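Local coordinates for protein Cys-Gly metallodipeptidase DUG1 (Saccharomyces cerevisiae, PDB 4G1P) that hydrolyses the dipeptide Cys-Gly as a dinuclear metallopeptidase and serves as the catalytic component of the glutathione-degrading complex in yeast, at residues Gln28-Ser33 with Arg39-Asp44; Phe58-Met63 with Asn187-Gly192; Glu276-Leu281 with Phe416-Gly421. All blocks are in the same frame, centred on the assembly; numbering follows the deposited sequence.

Interaction 1: residues Gln28-Ser33 with Arg39-Asp44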
loop_
_atom_site.group_PDB
_atom_site.type_symbol
_atom_site.label_atom_id
_atom_site.label_comp_id
_atom_site.label_asym_id
_atom_site.label_seq_id
_atom_site.Cartn_x
_atom_site.Cartn_y
_atom_site.Cartn_z
ATOM N N GLN A 28 -16.683 16.719 12.533
ATOM C CA GLN A 28 -17.501 15.949 11.594
ATOM C C GLN A 28 -17.189 16.252 10.137
ATOM O O GLN A 28 -17.464 15.449 9.263
ATOM C CB GLN A 28 -18.983 16.174 11.842
ATOM C CG GLN A 28 -19.714 14.922 12.234
ATOM C CD GLN A 28 -20.825 15.205 13.248
ATOM O OE1 GLN A 28 -20.914 14.552 14.310
ATOM N NE2 GLN A 28 -21.677 16.191 12.925
ATOM N N ILE A 29 -16.637 17.426 9.870
ATOM C CA ILE A 29 -16.227 17.746 8.517
ATOM C C ILE A 29 -14.815 17.215 8.308
ATOM O O ILE A 29 -13.862 17.730 8.891
ATOM C CB ILE A 29 -16.241 19.244 8.291
ATOM C CG1 ILE A 29 -17.546 19.836 8.814
ATOM C CG2 ILE A 29 -16.028 19.550 6.832
ATOM C CD1 ILE A 29 -17.545 21.344 8.852
ATOM N N PRO A 30 -14.671 16.172 7.483
ATOM C CA PRO A 30 -13.370 15.515 7.335
ATOM C C PRO A 30 -12.397 16.271 6.429
ATOM O O PRO A 30 -12.137 15.830 5.318
ATOM C CB PRO A 30 -13.739 14.170 6.708
ATOM C CG PRO A 30 -14.976 14.449 5.946
ATOM C CD PRO A 30 -15.725 15.497 6.707
ATOM N N ALA A 31 -11.858 17.384 6.919
ATOM C CA ALA A 31 -10.877 18.189 6.191
ATOM C C ALA A 31 -9.538 17.468 6.014
ATOM O O ALA A 31 -8.516 17.898 6.554
ATOM C CB ALA A 31 -10.649 19.498 6.934
ATOM N N VAL A 32 -9.542 16.367 5.279
ATOM C CA VAL A 32 -8.315 15.641 5.016
ATOM C C VAL A 32 -7.601 16.271 3.820
ATOM O O VAL A 32 -7.952 16.024 2.669
ATOM C CB VAL A 32 -8.624 14.182 4.726
ATOM C CG1 VAL A 32 -7.333 13.391 4.469
ATOM C CG2 VAL A 32 -9.436 13.587 5.869
ATOM N N SER A 33 -6.605 17.105 4.100
ATOM C CA SER A 33 -5.930 17.876 3.057
ATOM C C SER A 33 -5.122 17.012 2.074
ATOM O O SER A 33 -4.792 17.454 0.982
ATOM C CB SER A 33 -5.015 18.921 3.683
ATOM O OG SER A 33 -3.985 18.295 4.430
ATOM N N ARG A 39 -11.172 17.472 -0.742
ATOM C CA ARG A 39 -10.769 18.873 -0.731
ATOM C C ARG A 39 -11.965 19.767 -0.407
ATOM O O ARG A 39 -11.849 20.715 0.370
ATOM C CB ARG A 39 -10.118 19.272 -2.061
ATOM C CG ARG A 39 -9.690 20.741 -2.175
ATOM C CD ARG A 39 -8.703 21.169 -1.088
ATOM N NE ARG A 39 -7.630 20.196 -0.916
ATOM C CZ ARG A 39 -6.391 20.339 -1.379
ATOM N NH1 ARG A 39 -6.047 21.430 -2.034
ATOM N NH2 ARG A 39 -5.491 19.389 -1.182
ATOM N N SER A 40 -13.124 19.435 -0.966
ATOM C CA SER A 40 -14.335 20.217 -0.734
ATOM C C SER A 40 -14.710 20.233 0.744
ATOM O O SER A 40 -15.182 21.239 1.261
ATOM C CB SER A 40 -15.500 19.694 -1.575
ATOM O OG SER A 40 -16.045 18.530 -1.007
ATOM N N LYS A 41 -14.486 19.115 1.423
ATOM C CA LYS A 41 -14.677 19.057 2.869
ATOM C C LYS A 41 -13.764 20.049 3.571
ATOM O O LYS A 41 -14.184 20.748 4.499
ATOM C CB LYS A 41 -14.416 17.646 3.387
ATOM C CG LYS A 41 -15.400 16.630 2.849
ATOM C CD LYS A 41 -16.828 17.112 3.059
ATOM C CE LYS A 41 -17.848 16.077 2.590
ATOM N NZ LYS A 41 -19.246 16.621 2.619
ATOM N N VAL A 42 -12.518 20.120 3.111
ATOM C CA VAL A 42 -11.573 21.052 3.703
ATOM C C VAL A 42 -12.096 22.474 3.604
ATOM O O VAL A 42 -11.985 23.239 4.561
ATOM C CB VAL A 42 -10.155 20.951 3.096
ATOM C CG1 VAL A 42 -9.199 21.808 3.890
ATOM C CG2 VAL A 42 -9.686 19.528 3.126
ATOM N N PHE A 43 -12.697 22.823 2.471
ATOM C CA PHE A 43 -13.259 24.164 2.326
ATOM C C PHE A 43 -14.423 24.385 3.284
ATOM O O PHE A 43 -14.553 25.474 3.861
ATOM C CB PHE A 43 -13.709 24.431 0.893
ATOM C CG PHE A 43 -12.613 24.289 -0.124
ATOM C CD1 PHE A 43 -11.309 24.659 0.186
ATOM C CD2 PHE A 43 -12.885 23.774 -1.390
ATOM C CE1 PHE A 43 -10.300 24.533 -0.756
ATOM C CE2 PHE A 43 -11.882 23.636 -2.340
ATOM C CZ PHE A 43 -10.589 24.014 -2.029
ATOM N N ASP A 44 -15.254 23.361 3.473
ATOM C CA ASP A 44 -16.398 23.487 4.380
ATOM C C ASP A 44 -15.924 23.706 5.804
ATOM O O ASP A 44 -16.545 24.444 6.567
ATOM C CB ASP A 44 -17.285 22.246 4.355
ATOM C CG ASP A 44 -17.933 22.011 3.009
ATOM O OD1 ASP A 44 -17.948 22.939 2.181
ATOM O OD2 ASP A 44 -18.433 20.891 2.788
#

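Interaction 2: residues Phe58-Met63 with Asn187-Gly192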
loop_
_atom_site.group_PDB
_atom_site.type_symbol
_atom_site.label_atom_id
_atom_site.label_comp_id
_atom_site.label_asym_id
_atom_site.label_seq_id
_atom_site.Cartn_x
_atom_site.Cartn_y
_atom_site.Cartn_z
ATOM N N PHE A 58 -15.164 38.295 16.265
ATOM C CA PHE A 58 -14.030 38.581 15.375
ATOM C C PHE A 58 -14.369 39.470 14.180
ATOM O O PHE A 58 -15.501 39.471 13.700
ATOM C CB PHE A 58 -13.368 37.290 14.889
ATOM C CG PHE A 58 -12.644 36.536 15.969
ATOM C CD1 PHE A 58 -13.345 35.807 16.917
ATOM C CD2 PHE A 58 -11.263 36.548 16.032
ATOM C CE1 PHE A 58 -12.679 35.113 17.901
ATOM C CE2 PHE A 58 -10.606 35.868 17.013
ATOM C CZ PHE A 58 -11.310 35.147 17.947
ATOM N N HIS A 59 -13.377 40.220 13.702
ATOM C CA HIS A 59 -13.562 41.088 12.536
ATOM C C HIS A 59 -12.359 41.037 11.593
ATOM O O HIS A 59 -11.338 40.415 11.900
ATOM C CB HIS A 59 -13.783 42.535 12.976
ATOM C CG HIS A 59 -12.575 43.157 13.593
ATOM N ND1 HIS A 59 -12.273 43.023 14.932
ATOM C CD2 HIS A 59 -11.570 43.886 13.049
ATOM C CE1 HIS A 59 -11.147 43.664 15.193
ATOM N NE2 HIS A 59 -10.700 44.194 14.068
ATOM N N ASP A 60 -12.483 41.727 10.463
ATOM C CA ASP A 60 -11.428 41.776 9.455
ATOM C C ASP A 60 -11.095 40.357 8.990
ATOM O O ASP A 60 -9.934 40.014 8.775
ATOM C CB ASP A 60 -10.183 42.497 9.999
ATOM C CG ASP A 60 -9.219 42.938 8.899
ATOM O OD1 ASP A 60 -9.631 42.989 7.726
ATOM O OD2 ASP A 60 -8.049 43.249 9.208
ATOM N N ILE A 61 -12.130 39.537 8.844
ATOM C CA ILE A 61 -11.950 38.147 8.483
ATOM C C ILE A 61 -11.536 38.004 7.023
ATOM O O ILE A 61 -12.150 38.579 6.133
ATOM C CB ILE A 61 -13.222 37.341 8.766
ATOM C CG1 ILE A 61 -13.608 37.522 10.240
ATOM C CG2 ILE A 61 -13.002 35.866 8.431
ATOM C CD1 ILE A 61 -14.815 36.704 10.696
ATOM N N LYS A 62 -10.474 37.248 6.780
ATOM C CA LYS A 62 -9.983 37.067 5.426
ATOM C C LYS A 62 -9.671 35.599 5.120
ATOM O O LYS A 62 -8.817 34.979 5.755
ATOM C CB LYS A 62 -8.749 37.947 5.173
ATOM C CG LYS A 62 -9.042 39.444 5.006
ATOM C CD LYS A 62 -7.787 40.209 4.524
ATOM C CE LYS A 62 -7.105 39.511 3.321
ATOM N NZ LYS A 62 -5.813 40.147 2.868
ATOM N N MET A 63 -10.382 35.049 4.142
ATOM C CA MET A 63 -10.096 33.717 3.649
ATOM C C MET A 63 -9.069 33.830 2.535
ATOM O O MET A 63 -9.412 34.022 1.370
ATOM C CB MET A 63 -11.378 33.081 3.136
ATOM C CG MET A 63 -12.522 33.252 4.112
ATOM S SD MET A 63 -12.207 32.514 5.740
ATOM C CE MET A 63 -12.652 30.798 5.443
ATOM N N ASN A 187 4.498 43.083 6.980
ATOM C CA ASN A 187 4.333 44.526 7.093
ATOM C C ASN A 187 2.952 44.919 6.609
ATOM O O ASN A 187 2.720 46.059 6.193
ATOM C CB ASN A 187 5.416 45.270 6.304
ATOM C CG ASN A 187 5.825 44.533 5.032
ATOM O OD1 ASN A 187 5.325 43.440 4.748
ATOM N ND2 ASN A 187 6.740 45.129 4.262
ATOM N N GLY A 188 2.044 43.946 6.672
ATOM C CA GLY A 188 0.668 44.109 6.241
ATOM C C GLY A 188 -0.269 43.666 7.339
ATOM O O GLY A 188 -0.341 44.315 8.387
ATOM N N TYR A 189 -0.972 42.555 7.116
ATOM C CA TYR A 189 -1.956 42.078 8.089
ATOM C C TYR A 189 -1.325 41.816 9.452
ATOM O O TYR A 189 -1.983 41.980 10.464
ATOM C CB TYR A 189 -2.679 40.825 7.587
ATOM C CG TYR A 189 -3.987 40.542 8.278
ATOM C CD1 TYR A 189 -4.019 39.974 9.541
ATOM C CD2 TYR A 189 -5.194 40.827 7.660
ATOM C CE1 TYR A 189 -5.218 39.719 10.185
ATOM C CE2 TYR A 189 -6.404 40.571 8.292
ATOM C CZ TYR A 189 -6.407 40.021 9.555
ATOM O OH TYR A 189 -7.594 39.771 10.195
ATOM N N PHE A 190 -0.048 41.437 9.475
ATOM C CA PHE A 190 0.635 41.084 10.716
ATOM C C PHE A 190 1.544 42.187 11.273
ATOM O O PHE A 190 2.350 41.924 12.175
ATOM C CB PHE A 190 1.483 39.840 10.498
ATOM C CG PHE A 190 0.693 38.631 10.110
ATOM C CD1 PHE A 190 -0.551 38.390 10.672
ATOM C CD2 PHE A 190 1.187 37.738 9.173
ATOM C CE1 PHE A 190 -1.280 37.272 10.321
ATOM C CE2 PHE A 190 0.462 36.617 8.822
ATOM C CZ PHE A 190 -0.776 36.382 9.397
ATOM N N LYS A 191 1.409 43.407 10.750
ATOM C CA LYS A 191 2.335 44.492 11.072
ATOM C C LYS A 191 2.480 44.777 12.568
ATOM O O LYS A 191 3.596 44.971 13.057
ATOM C CB LYS A 191 1.997 45.779 10.302
ATOM C CG LYS A 191 0.925 46.666 10.924
ATOM C CD LYS A 191 0.729 47.945 10.102
ATOM C CE LYS A 191 -0.490 48.767 10.554
ATOM N NZ LYS A 191 -0.258 49.585 11.794
ATOM N N GLY A 192 1.378 44.772 13.305
ATOM C CA GLY A 192 1.445 45.173 14.699
ATOM C C GLY A 192 1.703 44.076 15.719
ATOM O O GLY A 192 1.658 44.328 16.926
#

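Interaction 3: residues Glu276-Leu281 with Phe416-Gly421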
loop_
_atom_site.group_PDB
_atom_site.type_symbol
_atom_site.label_atom_id
_atom_site.label_comp_id
_atom_site.label_asym_id
_atom_site.label_seq_id
_atom_site.Cartn_x
_atom_site.Cartn_y
_atom_site.Cartn_z
ATOM N N GLU A 276 26.666 22.329 28.092
ATOM C CA GLU A 276 26.311 22.309 29.503
ATOM C C GLU A 276 25.073 23.156 29.785
ATOM O O GLU A 276 24.233 22.787 30.624
ATOM C CB GLU A 276 27.494 22.762 30.348
ATOM C CG GLU A 276 28.528 21.669 30.533
ATOM C CD GLU A 276 28.096 20.611 31.539
ATOM O OE1 GLU A 276 27.378 20.961 32.498
ATOM O OE2 GLU A 276 28.470 19.429 31.374
ATOM N N LYS A 277 24.957 24.277 29.073
ATOM C CA LYS A 277 23.749 25.086 29.129
ATOM C C LYS A 277 22.510 24.271 28.777
ATOM O O LYS A 277 21.560 24.184 29.559
ATOM C CB LYS A 277 23.838 26.257 28.170
ATOM C CG LYS A 277 22.514 26.982 28.025
ATOM C CD LYS A 277 22.667 28.478 28.251
ATOM C CE LYS A 277 23.795 29.056 27.403
ATOM N NZ LYS A 277 23.845 30.542 27.499
ATOM N N GLU A 278 22.527 23.673 27.590
ATOM C CA GLU A 278 21.401 22.886 27.116
ATOM C C GLU A 278 21.194 21.690 28.024
ATOM O O GLU A 278 20.067 21.282 28.278
ATOM C CB GLU A 278 21.627 22.458 25.660
ATOM C CG GLU A 278 21.185 21.057 25.338
ATOM C CD GLU A 278 21.577 20.617 23.938
ATOM O OE1 GLU A 278 22.393 21.310 23.287
ATOM O OE2 GLU A 278 21.059 19.573 23.489
ATOM N N LYS A 279 22.287 21.154 28.546
ATOM C CA LYS A 279 22.200 20.006 29.443
ATOM C C LYS A 279 21.520 20.356 30.766
ATOM O O LYS A 279 20.887 19.498 31.386
ATOM C CB LYS A 279 23.586 19.423 29.708
ATOM C CG LYS A 279 23.576 17.995 30.184
ATOM C CD LYS A 279 24.998 17.455 30.272
ATOM C CE LYS A 279 25.801 17.784 29.012
ATOM N NZ LYS A 279 27.236 17.358 29.115
ATOM N N ALA A 280 21.654 21.609 31.197
ATOM C CA ALA A 280 21.008 22.061 32.427
ATOM C C ALA A 280 19.505 21.859 32.358
ATOM O O ALA A 280 18.906 21.241 33.240
ATOM C CB ALA A 280 21.319 23.523 32.689
ATOM N N LEU A 281 18.903 22.377 31.292
ATOM C CA LEU A 281 17.459 22.294 31.096
ATOM C C LEU A 281 16.907 20.867 31.046
ATOM O O LEU A 281 15.715 20.667 31.281
ATOM C CB LEU A 281 17.054 23.051 29.836
ATOM C CG LEU A 281 17.442 24.526 29.824
ATOM C CD1 LEU A 281 17.633 25.003 28.404
ATOM C CD2 LEU A 281 16.382 25.358 30.515
ATOM N N PHE A 416 10.070 22.372 31.194
ATOM C CA PHE A 416 10.429 23.025 29.947
ATOM C C PHE A 416 11.003 21.995 28.981
ATOM O O PHE A 416 12.027 21.377 29.243
ATOM C CB PHE A 416 11.415 24.155 30.200
ATOM C CG PHE A 416 10.793 25.368 30.826
ATOM C CD1 PHE A 416 10.492 25.392 32.173
ATOM C CD2 PHE A 416 10.522 26.491 30.064
ATOM C CE1 PHE A 416 9.932 26.518 32.750
ATOM C CE2 PHE A 416 9.961 27.618 30.627
ATOM C CZ PHE A 416 9.669 27.635 31.974
ATOM N N THR A 417 10.320 21.786 27.868
ATOM C CA THR A 417 10.625 20.638 27.031
ATOM C C THR A 417 10.823 21.035 25.592
ATOM O O THR A 417 10.399 22.102 25.151
ATOM C CB THR A 417 9.477 19.624 27.039
ATOM O OG1 THR A 417 8.305 20.252 26.506
ATOM C CG2 THR A 417 9.188 19.134 28.439
ATOM N N ARG A 418 11.463 20.147 24.849
ATOM C CA ARG A 418 11.520 20.295 23.413
ATOM C C ARG A 418 10.540 19.312 22.803
ATOM O O ARG A 418 9.857 18.598 23.528
ATOM C CB ARG A 418 12.950 20.100 22.927
ATOM C CG ARG A 418 13.850 21.216 23.429
ATOM C CD ARG A 418 15.307 20.910 23.234
ATOM N NE ARG A 418 15.704 21.039 21.838
ATOM C CZ ARG A 418 16.964 21.130 21.444
ATOM N NH1 ARG A 418 17.935 21.128 22.343
ATOM N NH2 ARG A 418 17.251 21.240 20.160
ATOM N N GLU A 419 10.444 19.308 21.481
ATOM C CA GLU A 419 9.502 18.442 20.783
ATOM C C GLU A 419 10.201 17.587 19.741
ATOM O O GLU A 419 11.047 18.079 18.979
ATOM C CB GLU A 419 8.436 19.274 20.073
ATOM C CG GLU A 419 7.051 19.144 20.646
ATOM C CD GLU A 419 6.498 17.739 20.564
ATOM O OE1 GLU A 419 6.652 17.096 19.502
ATOM O OE2 GLU A 419 5.903 17.286 21.570
ATOM N N GLY A 420 9.826 16.312 19.703
ATOM C CA GLY A 420 10.246 15.425 18.634
ATOM C C GLY A 420 9.515 15.757 17.346
ATOM O O GLY A 420 10.046 15.593 16.248
ATOM N N GLY A 421 8.285 16.239 17.485
ATOM C CA GLY A 421 7.473 16.598 16.340
ATOM C C GLY A 421 7.911 17.908 15.721
ATOM O O GLY A 421 8.911 18.491 16.146
HETATM O O HOH W 1 14.445 20.696 28.745
#

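Interaction 1: residues Gln28-Ser33 with Arg39-Asp44
The guanidinium of Arg39 meets the carbonyl of Ser33 at its edge. Arg39 NH2 donates to Ser33 O at 3.0 Å, and the oxygen lies 24° out of the guanidinium plane. The bond is bent, with an N-H...O angle of 133°. The other terminal nitrogen, NH1, binds Ser79 O, so this one group grips two separate loops. The chain of Arg39 leaves with CG anti to the backbone N (chi1 178°) and then bends at chi2 and chi3. Its CB starts out pointing away from 28-33, and these bends bring the charged end back. The Phe43 ring carries Arg39 O over one face, offset toward the rim.

The rest is van der Waals packing, partly of side chains on backbone. Val42 CG2 rests against the backbone of Ala31, 3.6 Å from its CA, and meets Ala31 CB at 3.9 Å. Lys41 uses only the aliphatic start of its chain: its CG packs on Pro30 CG at 3.8 Å, while the rest runs on away from the loop. Ile29 places CG2 3.9 Å from Asp44 CB, and these two side chains cross at about a right angle.

Pro30 and Ala31 are the centres of two successive inverse gamma turns. They are closed by Ala31 N to Ile29 O at 2.8 Å and Val32 N to Pro30 O at 2.7 Å. The first part of the loop, Ile29-Ser33, lies against the first turns of helix 39-55. Ser33 OG binds Ser173 and Asp104, the latter an active-site residue by similarity. Ser33 thus sits in the second shell of the dizinc site of this M20 peptidase, its side chain about 9 Å from a bound zinc ion.

Interaction 2: residues Phe58-Met63 with Asn187-Gly192
Tyr189 and Asp60 reach toward each other from opposite directions. The phenol ring extends from the 187-192 loop, with CG anti to the backbone N (chi1 -161°). Tyr189 OH donates to the backbone carbonyl, Asp60 O, at 2.7 Å. That oxygen sits at the ring edge and in the ring plane. On the carbonyl side the approach is less regular: the hydroxyl stands 37° above the carbonyl plane of Asp60.

The carboxylate of Asp60 lies beside the same end of the ring. Its OD2 is 3.3 Å from Tyr189 CE2. The carboxylate and ring planes are turned only 23° from each other, and OD2 approaches the ring obliquely. Lys62 comes from the same segment and slides past the tyrosine in the opposite direction. Its aliphatic CD lies 4.0 Å from Tyr189 CE2, also obliquely.

Arg87 of strand 83-88, outside both segments, completes the group. It forms a salt bridge with Asp60 OD2, a cation-pi contact with the Tyr189 ring and a hydrogen bond with Tyr189 O.

Gly188 to Lys191 form a type I beta turn, which places Tyr189 at its second position. The contact therefore joins this turn to the corner of the chain at Asp60. One neutral hydrogen bond crosses between the segments, while the acid beside the ring has its charge met by Arg87. The arginine probably offsets the negative charge that Asp60 would otherwise bring close to the tyrosine.

Interaction 3: residues Glu276-Leu281 with Phe416-Gly421
Glu278 and Arg418 make the charged part of this contact. Glu278 OE2 lies 3.7 Å from Arg418 NH1, a long salt bridge. The two side chains cross at about a right angle, and their carboxylate and guanidinium planes are 57° apart. The acid approaches the guanidinium obliquely. The extended Glu278 chain and the Arg418 chain, bent at chi3 (74°), bring OE2 and NH1 near each other between helix and strand. The stronger partners of Glu278 OE2 lie outside this pair: Arg315 forms a salt bridge with it, and the Tyr282 hydroxyl a hydrogen bond. Tyr282 also makes a weak hydrogen bond with Arg418 NH1, so it links both members of the pair.

The second kind of interaction is a water bridge. Water 1 donates to Leu281 O at 2.8 Å and to Phe416 O at 2.6 Å. These two carbonyl oxygens are 4.3 Å apart and, both being acceptors, could not bond directly. The water supplies the hydrogens that join Leu281 to the strand.

Other polar bonds lie within each segment. Lys279 NZ and Glu276 OE2 form a salt bridge at 3.3 Å, with a weak hydrogen bond in it. Gly421 N donates to Glu419 OE1 at 2.7 Å, meeting it on the anti side and 22° out of the carboxylate plane.

The contact sets a short helix beside strand 415-419, which runs parallel to strand 210-226 in a mixed sheet. Beyond this strand the chain turns through Gly420 and Gly421 to Ser422, part of the pocket that holds the bound cysteine and glycine. The contact itself lies away from that pocket, with the Arg418 side chain about 14 Å from the bound cysteine.

How the interactions relate
Followed from the N terminus, the three contacts come in series; none nests in or crosses another. Interaction 1 closes a very short loop, with five residues between its segments, and fastens the linker after helix 16-28 to the start of helix 39-55. Strand 61-64 is the next regular element, and interaction 2 opens at Phe58, shortly before it. Interaction 2 closes a long loop of 123 residues, tying the corner at Asp60 and this strand, outermost in its sheet within the chain, to the loop between helix 178-185 and strand 195-198. Interaction 3 spans 134 residues and joins helix 276-281 to strand 415-419 of the other mixed sheet. Interactions 1 and 3 lie on opposite sides of the chain's centre.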